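Local coordinates for protein lovastatin nonaketide synthase, polyketide synthase component (Aspergillus terreus, PDB 7CPX) that builds the nonaketide precursor of lovastatin, dihydromonacolin L, from nine malonyl-CoA units on an acyl-carrier domain, using NADPH and S-adenosyl-L-methionine, at residues A[483-488]-A[928-933]; A[489-493]-A[536-540]; A[1747-1751]-A[2249-2253]. The protein carries 2 engineered substitutions. The contacts are given in a common frame with arbitrary orientation. Residue numbers count along the deposited sequence, not the author numbering.

Contact 1: A[483-488]-A[928-933]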
loop_
_atom_site.group_PDB
_atom_site.type_symbol
_atom_site.label_atom_id
_atom_site.label_comp_id
_atom_site.label_asym_id
_atom_site.label_seq_id
_atom_site.Cartn_x
_atom_site.Cartn_y
_atom_site.Cartn_z
ATOM N N ARG A 483 -24.176 39.876 6.423
ATOM C CA ARG A 483 -22.807 40.077 5.956
ATOM C C ARG A 483 -22.788 40.359 4.460
ATOM O O ARG A 483 -22.118 41.291 3.995
ATOM C CB ARG A 483 -21.962 38.846 6.284
ATOM C CG ARG A 483 -20.550 38.884 5.722
ATOM C CD ARG A 483 -19.784 37.623 6.079
ATOM N NE ARG A 483 -18.432 37.629 5.530
ATOM C CZ ARG A 483 -18.124 37.276 4.290
ATOM N NH1 ARG A 483 -19.051 36.893 3.427
ATOM N NH2 ARG A 483 -16.852 37.310 3.903
ATOM N N SER A 484 -23.529 39.561 3.690
ATOM C CA SER A 484 -23.623 39.800 2.256
ATOM C C SER A 484 -24.268 41.146 1.964
ATOM O O SER A 484 -23.875 41.825 1.014
ATOM C CB SER A 484 -24.408 38.673 1.588
ATOM O OG SER A 484 -23.711 37.445 1.680
ATOM N N LEU A 485 -25.254 41.549 2.767
ATOM C CA LEU A 485 -25.885 42.849 2.564
ATOM C C LEU A 485 -24.907 43.987 2.831
ATOM O O LEU A 485 -24.898 44.992 2.109
ATOM C CB LEU A 485 -27.116 42.972 3.460
ATOM C CG LEU A 485 -27.919 44.270 3.367
ATOM C CD1 LEU A 485 -28.195 44.644 1.921
ATOM C CD2 LEU A 485 -29.220 44.123 4.133
ATOM N N LYS A 486 -24.080 43.856 3.870
ATOM C CA LYS A 486 -23.072 44.874 4.144
ATOM C C LYS A 486 -22.046 44.942 3.022
ATOM O O LYS A 486 -21.619 46.034 2.622
ATOM C CB LYS A 486 -22.389 44.588 5.480
ATOM C CG LYS A 486 -21.387 45.647 5.901
ATOM C CD LYS A 486 -20.852 45.378 7.297
ATOM C CE LYS A 486 -19.904 46.474 7.752
ATOM N NZ LYS A 486 -19.408 46.246 9.136
ATOM N N ILE A 487 -21.633 43.784 2.503
ATOM C CA ILE A 487 -20.703 43.783 1.379
ATOM C C ILE A 487 -21.362 44.407 0.155
ATOM O O ILE A 487 -20.707 45.089 -0.641
ATOM C CB ILE A 487 -20.202 42.356 1.089
ATOM C CG1 ILE A 487 -19.516 41.771 2.324
ATOM C CG2 ILE A 487 -19.219 42.376 -0.067
ATOM C CD1 ILE A 487 -19.285 40.277 2.246
ATOM N N MET A 488 -22.667 44.182 -0.015
ATOM C CA MET A 488 -23.394 44.827 -1.103
ATOM C C MET A 488 -23.385 46.337 -0.945
ATOM O O MET A 488 -23.213 47.069 -1.922
ATOM C CB MET A 488 -24.834 44.319 -1.155
ATOM C CG MET A 488 -24.990 42.969 -1.808
ATOM S SD MET A 488 -26.709 42.490 -2.033
ATOM C CE MET A 488 -27.191 43.577 -3.372
ATOM N N TYR A 928 -23.630 40.075 -7.168
ATOM C CA TYR A 928 -23.902 39.738 -5.781
ATOM C C TYR A 928 -22.605 39.334 -5.085
ATOM O O TYR A 928 -21.859 38.497 -5.612
ATOM C CB TYR A 928 -24.924 38.609 -5.691
ATOM C CG TYR A 928 -25.271 38.220 -4.273
ATOM C CD1 TYR A 928 -26.306 38.845 -3.595
ATOM C CD2 TYR A 928 -24.561 37.232 -3.609
ATOM C CE1 TYR A 928 -26.624 38.497 -2.301
ATOM C CE2 TYR A 928 -24.873 36.876 -2.315
ATOM C CZ TYR A 928 -25.904 37.511 -1.664
ATOM O OH TYR A 928 -26.215 37.155 -0.372
ATOM N N PRO A 929 -22.298 39.898 -3.914
ATOM C CA PRO A 929 -21.067 39.521 -3.212
ATOM C C PRO A 929 -21.195 38.183 -2.510
ATOM O O PRO A 929 -21.527 38.122 -1.321
ATOM C CB PRO A 929 -20.877 40.665 -2.215
ATOM C CG PRO A 929 -22.258 41.101 -1.910
ATOM C CD PRO A 929 -23.038 40.941 -3.188
ATOM N N TRP A 930 -20.944 37.105 -3.244
ATOM C CA TRP A 930 -21.097 35.771 -2.683
ATOM C C TRP A 930 -20.232 35.621 -1.440
ATOM O O TRP A 930 -19.092 36.088 -1.394
ATOM C CB TRP A 930 -20.731 34.724 -3.729
ATOM C CG TRP A 930 -21.457 34.934 -5.016
ATOM C CD1 TRP A 930 -20.961 35.496 -6.150
ATOM C CD2 TRP A 930 -22.822 34.609 -5.293
ATOM N NE1 TRP A 930 -21.926 35.531 -7.125
ATOM C CE2 TRP A 930 -23.081 34.993 -6.621
ATOM C CE3 TRP A 930 -23.847 34.025 -4.547
ATOM C CZ2 TRP A 930 -24.323 34.811 -7.220
ATOM C CZ3 TRP A 930 -25.078 33.847 -5.143
ATOM C CH2 TRP A 930 -25.306 34.237 -6.465
ATOM N N ASP A 931 -20.794 34.965 -0.422
ATOM C CA ASP A 931 -20.160 34.940 0.892
ATOM C C ASP A 931 -18.724 34.438 0.806
ATOM O O ASP A 931 -17.795 35.095 1.290
ATOM C CB ASP A 931 -20.984 34.065 1.837
ATOM C CG ASP A 931 -20.436 34.055 3.247
ATOM O OD1 ASP A 931 -20.426 35.125 3.890
ATOM O OD2 ASP A 931 -20.022 32.974 3.715
ATOM N N ARG A 932 -18.522 33.276 0.194
ATOM C CA ARG A 932 -17.204 32.688 -0.023
ATOM C C ARG A 932 -16.428 32.470 1.272
ATOM O O ARG A 932 -15.234 32.153 1.224
ATOM C CB ARG A 932 -16.367 33.545 -0.982
ATOM C CG ARG A 932 -16.877 33.554 -2.412
ATOM C CD ARG A 932 -15.837 34.121 -3.364
ATOM N NE ARG A 932 -16.295 34.115 -4.750
ATOM C CZ ARG A 932 -16.907 35.127 -5.349
ATOM N NH1 ARG A 932 -17.167 36.257 -4.712
ATOM N NH2 ARG A 932 -17.269 35.003 -6.623
ATOM N N SER A 933 -17.071 32.628 2.431
ATOM C CA SER A 933 -16.350 32.501 3.692
ATOM C C SER A 933 -15.870 31.073 3.917
ATOM O O SER A 933 -14.732 30.857 4.350
ATOM C CB SER A 933 -17.237 32.953 4.850
ATOM O OG SER A 933 -17.648 34.298 4.680
#

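Contact 2: A[489-493]-A[536-540]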
loop_
_atom_site.group_PDB
_atom_site.type_symbol
_atom_site.label_atom_id
_atom_site.label_comp_id
_atom_site.label_asym_id
_atom_site.label_seq_id
_atom_site.Cartn_x
_atom_site.Cartn_y
_atom_site.Cartn_z
ATOM N N MET A 489 -23.593 46.822 0.280
ATOM C CA MET A 489 -23.558 48.262 0.509
ATOM C C MET A 489 -22.180 48.828 0.194
ATOM O O MET A 489 -22.061 49.879 -0.448
ATOM C CB MET A 489 -23.953 48.575 1.952
ATOM C CG MET A 489 -25.431 48.370 2.242
ATOM S SD MET A 489 -25.942 48.974 3.863
ATOM C CE MET A 489 -25.102 47.823 4.945
ATOM N N GLU A 490 -21.125 48.134 0.625
ATOM C CA GLU A 490 -19.769 48.585 0.325
ATOM C C GLU A 490 -19.528 48.627 -1.181
ATOM O O GLU A 490 -19.001 49.612 -1.716
ATOM C CB GLU A 490 -18.753 47.662 0.998
ATOM C CG GLU A 490 -18.765 47.703 2.516
ATOM C CD GLU A 490 -18.046 48.916 3.072
ATOM O OE1 GLU A 490 -17.847 49.890 2.317
ATOM O OE2 GLU A 490 -17.672 48.891 4.264
ATOM N N GLU A 491 -19.913 47.558 -1.882
ATOM C CA GLU A 491 -19.686 47.488 -3.320
ATOM C C GLU A 491 -20.497 48.545 -4.055
ATOM O O GLU A 491 -20.024 49.120 -5.037
ATOM C CB GLU A 491 -20.030 46.094 -3.840
ATOM C CG GLU A 491 -18.834 45.306 -4.354
ATOM C CD GLU A 491 -18.245 45.889 -5.625
ATOM O OE1 GLU A 491 -18.358 47.115 -5.833
ATOM O OE2 GLU A 491 -17.672 45.116 -6.422
ATOM N N MET A 492 -21.721 48.809 -3.599
ATOM C CA MET A 492 -22.541 49.831 -4.237
ATOM C C MET A 492 -21.969 51.219 -3.998
ATOM O O MET A 492 -22.022 52.079 -4.883
ATOM C CB MET A 492 -23.977 49.747 -3.720
ATOM C CG MET A 492 -24.935 50.723 -4.384
ATOM S SD MET A 492 -25.028 50.524 -6.173
ATOM C CE MET A 492 -25.633 48.843 -6.296
ATOM N N LEU A 493 -21.422 51.463 -2.806
ATOM C CA LEU A 493 -20.749 52.732 -2.554
ATOM C C LEU A 493 -19.557 52.904 -3.486
ATOM O O LEU A 493 -19.366 53.970 -4.087
ATOM C CB LEU A 493 -20.307 52.801 -1.092
ATOM C CG LEU A 493 -19.521 54.043 -0.671
ATOM C CD1 LEU A 493 -20.376 55.292 -0.795
ATOM C CD2 LEU A 493 -19.008 53.878 0.746
ATOM N N LEU A 536 -25.349 55.708 2.288
ATOM C CA LEU A 536 -24.754 54.377 2.238
ATOM C C LEU A 536 -23.643 54.238 3.268
ATOM O O LEU A 536 -23.514 53.195 3.917
ATOM C CB LEU A 536 -24.215 54.092 0.838
ATOM C CG LEU A 536 -25.119 53.286 -0.094
ATOM C CD1 LEU A 536 -24.592 53.339 -1.514
ATOM C CD2 LEU A 536 -25.226 51.846 0.376
ATOM N N GLU A 537 -22.818 55.275 3.416
ATOM C CA GLU A 537 -21.788 55.256 4.450
ATOM C C GLU A 537 -22.416 55.096 5.829
ATOM O O GLU A 537 -21.946 54.305 6.657
ATOM C CB GLU A 537 -20.962 56.541 4.389
ATOM C CG GLU A 537 -20.092 56.676 3.154
ATOM C CD GLU A 537 -18.804 55.886 3.261
ATOM O OE1 GLU A 537 -18.760 54.923 4.055
ATOM O OE2 GLU A 537 -17.833 56.232 2.557
ATOM N N ASP A 538 -23.486 55.847 6.088
ATOM C CA ASP A 538 -24.160 55.759 7.378
ATOM C C ASP A 538 -24.722 54.363 7.609
ATOM O O ASP A 538 -24.608 53.812 8.708
ATOM C CB ASP A 538 -25.273 56.802 7.459
ATOM C CG ASP A 538 -24.761 58.217 7.276
ATOM O OD1 ASP A 538 -23.598 58.482 7.645
ATOM O OD2 ASP A 538 -25.522 59.064 6.762
ATOM N N ALA A 539 -25.338 53.776 6.581
ATOM C CA ALA A 539 -25.891 52.432 6.717
ATOM C C ALA A 539 -24.792 51.410 6.966
ATOM O O ALA A 539 -24.947 50.507 7.798
ATOM C CB ALA A 539 -26.687 52.064 5.465
ATOM N N ILE A 540 -23.672 51.533 6.252
ATOM C CA ILE A 540 -22.559 50.610 6.441
ATOM C C ILE A 540 -22.037 50.701 7.866
ATOM O O ILE A 540 -21.789 49.681 8.520
ATOM C CB ILE A 540 -21.449 50.902 5.414
ATOM C CG1 ILE A 540 -21.926 50.543 4.005
ATOM C CG2 ILE A 540 -20.189 50.130 5.763
ATOM C CD1 ILE A 540 -21.064 51.118 2.903
#

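Contact 3: A[1747-1751]-A[2249-2253]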
loop_
_atom_site.group_PDB
_atom_site.type_symbol
_atom_site.label_atom_id
_atom_site.label_comp_id
_atom_site.label_asym_id
_atom_site.label_seq_id
_atom_site.Cartn_x
_atom_site.Cartn_y
_atom_site.Cartn_z
ATOM N N ILE A 1747 50.254 -33.979 -40.318
ATOM C CA ILE A 1747 50.389 -34.034 -41.771
ATOM C C ILE A 1747 49.090 -34.509 -42.405
ATOM O O ILE A 1747 48.668 -34.001 -43.451
ATOM C CB ILE A 1747 51.568 -34.943 -42.162
ATOM C CG1 ILE A 1747 52.891 -34.273 -41.804
ATOM C CG2 ILE A 1747 51.525 -35.250 -43.646
ATOM C CD1 ILE A 1747 54.046 -35.236 -41.681
ATOM N N ARG A 1748 48.439 -35.493 -41.784
ATOM C CA ARG A 1748 47.185 -36.007 -42.324
ATOM C C ARG A 1748 46.156 -34.895 -42.470
ATOM O O ARG A 1748 45.246 -34.993 -43.301
ATOM C CB ARG A 1748 46.645 -37.120 -41.426
ATOM C CG ARG A 1748 45.430 -37.834 -41.994
ATOM C CD ARG A 1748 45.083 -39.090 -41.206
ATOM N NE ARG A 1748 44.758 -38.805 -39.813
ATOM C CZ ARG A 1748 45.591 -38.963 -38.791
ATOM N NH1 ARG A 1748 46.830 -39.395 -38.964
ATOM N NH2 ARG A 1748 45.167 -38.684 -37.561
ATOM N N ARG A 1749 46.284 -33.836 -41.674
ATOM C CA ARG A 1749 45.441 -32.654 -41.792
ATOM C C ARG A 1749 46.000 -31.662 -42.803
ATOM O O ARG A 1749 45.248 -31.100 -43.606
ATOM C CB ARG A 1749 45.308 -31.975 -40.429
ATOM C CG ARG A 1749 44.794 -32.886 -39.331
ATOM C CD ARG A 1749 43.288 -32.833 -39.237
ATOM N NE ARG A 1749 42.833 -31.522 -38.788
ATOM C CZ ARG A 1749 42.756 -31.148 -37.518
ATOM N NH1 ARG A 1749 43.074 -31.973 -36.532
ATOM N NH2 ARG A 1749 42.352 -29.915 -37.227
ATOM N N GLU A 1750 47.314 -31.440 -42.767
ATOM C CA GLU A 1750 47.945 -30.504 -43.689
ATOM C C GLU A 1750 47.745 -30.941 -45.131
ATOM O O GLU A 1750 47.330 -30.149 -45.985
ATOM C CB GLU A 1750 49.435 -30.395 -43.373
ATOM C CG GLU A 1750 49.748 -29.794 -42.017
ATOM C CD GLU A 1750 51.203 -29.957 -41.625
ATOM O OE1 GLU A 1750 51.953 -30.621 -42.373
ATOM O OE2 GLU A 1750 51.599 -29.422 -40.568
ATOM N N HIS A 1751 48.033 -32.205 -45.418
ATOM C CA HIS A 1751 47.916 -32.749 -46.761
ATOM C C HIS A 1751 46.799 -33.783 -46.787
ATOM O O HIS A 1751 47.069 -34.990 -46.758
ATOM C CB HIS A 1751 49.238 -33.371 -47.206
ATOM C CG HIS A 1751 50.394 -32.420 -47.171
ATOM N ND1 HIS A 1751 50.615 -31.481 -48.153
ATOM C CD2 HIS A 1751 51.393 -32.266 -46.270
ATOM C CE1 HIS A 1751 51.700 -30.787 -47.859
ATOM N NE2 HIS A 1751 52.191 -31.244 -46.722
ATOM N N VAL A 2249 53.735 -22.950 -39.238
ATOM C CA VAL A 2249 54.338 -23.067 -40.558
ATOM C C VAL A 2249 54.157 -24.494 -41.052
ATOM O O VAL A 2249 54.106 -25.442 -40.266
ATOM C CB VAL A 2249 55.834 -22.677 -40.533
ATOM C CG1 VAL A 2249 56.592 -23.573 -39.571
ATOM C CG2 VAL A 2249 56.433 -22.762 -41.928
ATOM N N MET A 2250 54.062 -24.636 -42.370
ATOM C CA MET A 2250 53.944 -25.945 -42.992
ATOM C C MET A 2250 55.298 -26.639 -43.048
ATOM O O MET A 2250 56.342 -26.001 -43.208
ATOM C CB MET A 2250 53.372 -25.813 -44.404
ATOM C CG MET A 2250 51.861 -25.926 -44.478
ATOM S SD MET A 2250 51.249 -27.515 -43.886
ATOM C CE MET A 2250 52.197 -28.661 -44.888
ATOM N N LEU A 2251 55.268 -27.969 -42.931
ATOM C CA LEU A 2251 56.509 -28.736 -42.935
ATOM C C LEU A 2251 57.308 -28.485 -44.207
ATOM O O LEU A 2251 58.531 -28.317 -44.156
ATOM C CB LEU A 2251 56.208 -30.225 -42.781
ATOM C CG LEU A 2251 55.849 -30.697 -41.372
ATOM C CD1 LEU A 2251 55.342 -32.118 -41.420
ATOM C CD2 LEU A 2251 57.046 -30.602 -40.446
ATOM N N ASN A 2252 56.635 -28.457 -45.357
ATOM C CA ASN A 2252 57.332 -28.149 -46.600
ATOM C C ASN A 2252 57.988 -26.777 -46.529
ATOM O O ASN A 2252 59.096 -26.580 -47.041
ATOM C CB ASN A 2252 56.362 -28.227 -47.779
ATOM C CG ASN A 2252 55.149 -27.336 -47.599
ATOM O OD1 ASN A 2252 55.199 -26.335 -46.886
ATOM N ND2 ASN A 2252 54.047 -27.701 -48.244
ATOM N N ASN A 2253 57.319 -25.814 -45.892
ATOM C CA ASN A 2253 57.874 -24.485 -45.680
ATOM C C ASN A 2253 58.562 -24.334 -44.330
ATOM O O ASN A 2253 59.181 -23.294 -44.083
ATOM C CB ASN A 2253 56.770 -23.429 -45.801
ATOM C CG ASN A 2253 56.123 -23.418 -47.171
ATOM O OD1 ASN A 2253 56.571 -22.712 -48.076
ATOM N ND2 ASN A 2253 55.064 -24.201 -47.332
#

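Contact 1: A[483-488]-A[928-933]
The polar end of this contact centres on R483, whose side chain, extended from the first turn of helix 482-498, meets D931. R483 NH1 forms a salt bridge with D931 OD1, modelled too tightly for its length to carry meaning, and donates a hydrogen bond to D931 O at 3.1 Å. S933 lies over one face of the same guanidinium, its OG 3.0 Å from R483 CZ, so D931 and S933 both border the arginine tip. The next residue, S484, packs its CB 3.1 Å from Y928 OH. Both hydroxyls have partners just ahead of the helix: S484 OG bonds to S481, and Y928 OH to the backbone N of K480.

Beyond the polar end the helix meets P929, the centre of an inverse gamma turn held by a weak W930 N to Y928 O bond of 2.9 Å. At this turn the proline ring lies against the helix, where P929 CG lies 3.4 Å from S484 O and P929 CB 3.2 Å from I487 CG2. M488 closes the apolar end, its SD 4.0 Å from Y928 CD1 and 4.8 Å from the ring centroid, an oblique Met-aromatic contact.

W930 turns away from the helix, stacking its ring edge-to-face with F84 and bonding E108 of the ketosynthase, while R932 forms a salt bridge with D75. The Tyr-Pro-Trp sequence, gripped between these two surfaces, is characteristic of the post-acyltransferase linker of polyketide synthases, which runs back across the ketosynthase-to-acyltransferase linker domain onto the ketosynthase.

Contact 2: A[489-493]-A[536-540]
Two helical segments cross nearly antiparallel here, their axes 9.7 Å apart at closest approach and their N-to-C directions at 158°, so that M489 faces I540 at one end and L493 faces L536 at the other. No hydrogen bond links them. The side chain of M489 enters the hollow bounded by L536, A539 and I540. Its CB settles 3.8 Å from L536 CD2 and 3.5 Å from I540 CG1, while its SD fills the shallow hollow above A539, 3.6 Å from that residue's CB. In return L536 enters the groove of the other helix: its CD1 is 3.9 Å from both M492 CG and L493 N, and its CD2 also lies 3.8 Å from M489 O.

This pair belongs to the small alpha/beta linker domain that joins ketosynthase and acyltransferase in such synthases, and both helices cover the strands 475-479 and 520-524. M489 and L536 share L477 beneath them, whereas the end of M492 leads off toward L507 and L511 of helix 504-513.

L493 CD2 meets I540 CD1 at 4.1 Å, and a partly exposed glutamate folds over each of these two residues. E490 OE2 comes within 3.2 Å of I540 CG2, and E537 OE2 within 3.2 Å of L493 CD2.

Contact 3: A[1747-1751]-A[2249-2253]
M2250 lays its terminal methyl between two side chains at the end of helix 1735-1750: its CE is 3.2 Å from H1751 NE2 and 3.2 Å from E1750 OE1. The sulfur stands 5.3 Å from the centroid of the H1751 ring (M2250 SD, 34° off the ring normal), an oblique sulfur-aromatic approach. H1751, the first residue after the helix to leave helical geometry, turns its imidazole to this methyl. N2252 then borders that ring, its ND2 near the ring plane and 3.9 Å from H1751 CE1.

On the buried side the contact becomes aliphatic. L2251 points toward the helix and brings its CD1 to 3.3 Å from I1747 CG1, with E1750 OE1 3.8 Å from the same methyl. I1747 and L2251 both also touch L1717 of helix 1705-1719, so the leucine enters a hollow between two helices. No hydrogen bond crosses the segments, but E1750 OE2 makes a weak one to the backbone N of A2305, where helix 2305-2323 begins.

Helix 1735-1750 is the connection of a beta-alpha-beta crossover between the parallel strands 1720-1728 and 1755-1761, whereas 2249-2253 is a loop of the ketoreductase following strand 2236-2241. Two Rossmann-like sheets are thereby joined through their helices and loops, an arrangement consistent with the structural subdomain that packs against the catalytic ketoreductase in related fatty acid and polyketide synthases.

In the fold
Contacts 1 and 2 use successive turns of helix 482-498 and lie with centres about 12 Å apart, touching where K486 CE packs 3.8 Å from I540 O. Contact 2 is the buried one, apolar at heart within a single small domain; contact 1, partly exposed, adds a charged pair, R483 with D931, where the helix meets a linker from 440 residues later. Contact 3 stands about 110 Å from contact 1, centre to centre, on the opposite side of the chain's centre. It shares no element with the others and, although likewise partly buried, joins the ketoreductase to what is probably its structural subdomain without a hydrogen bond or salt bridge between its segments.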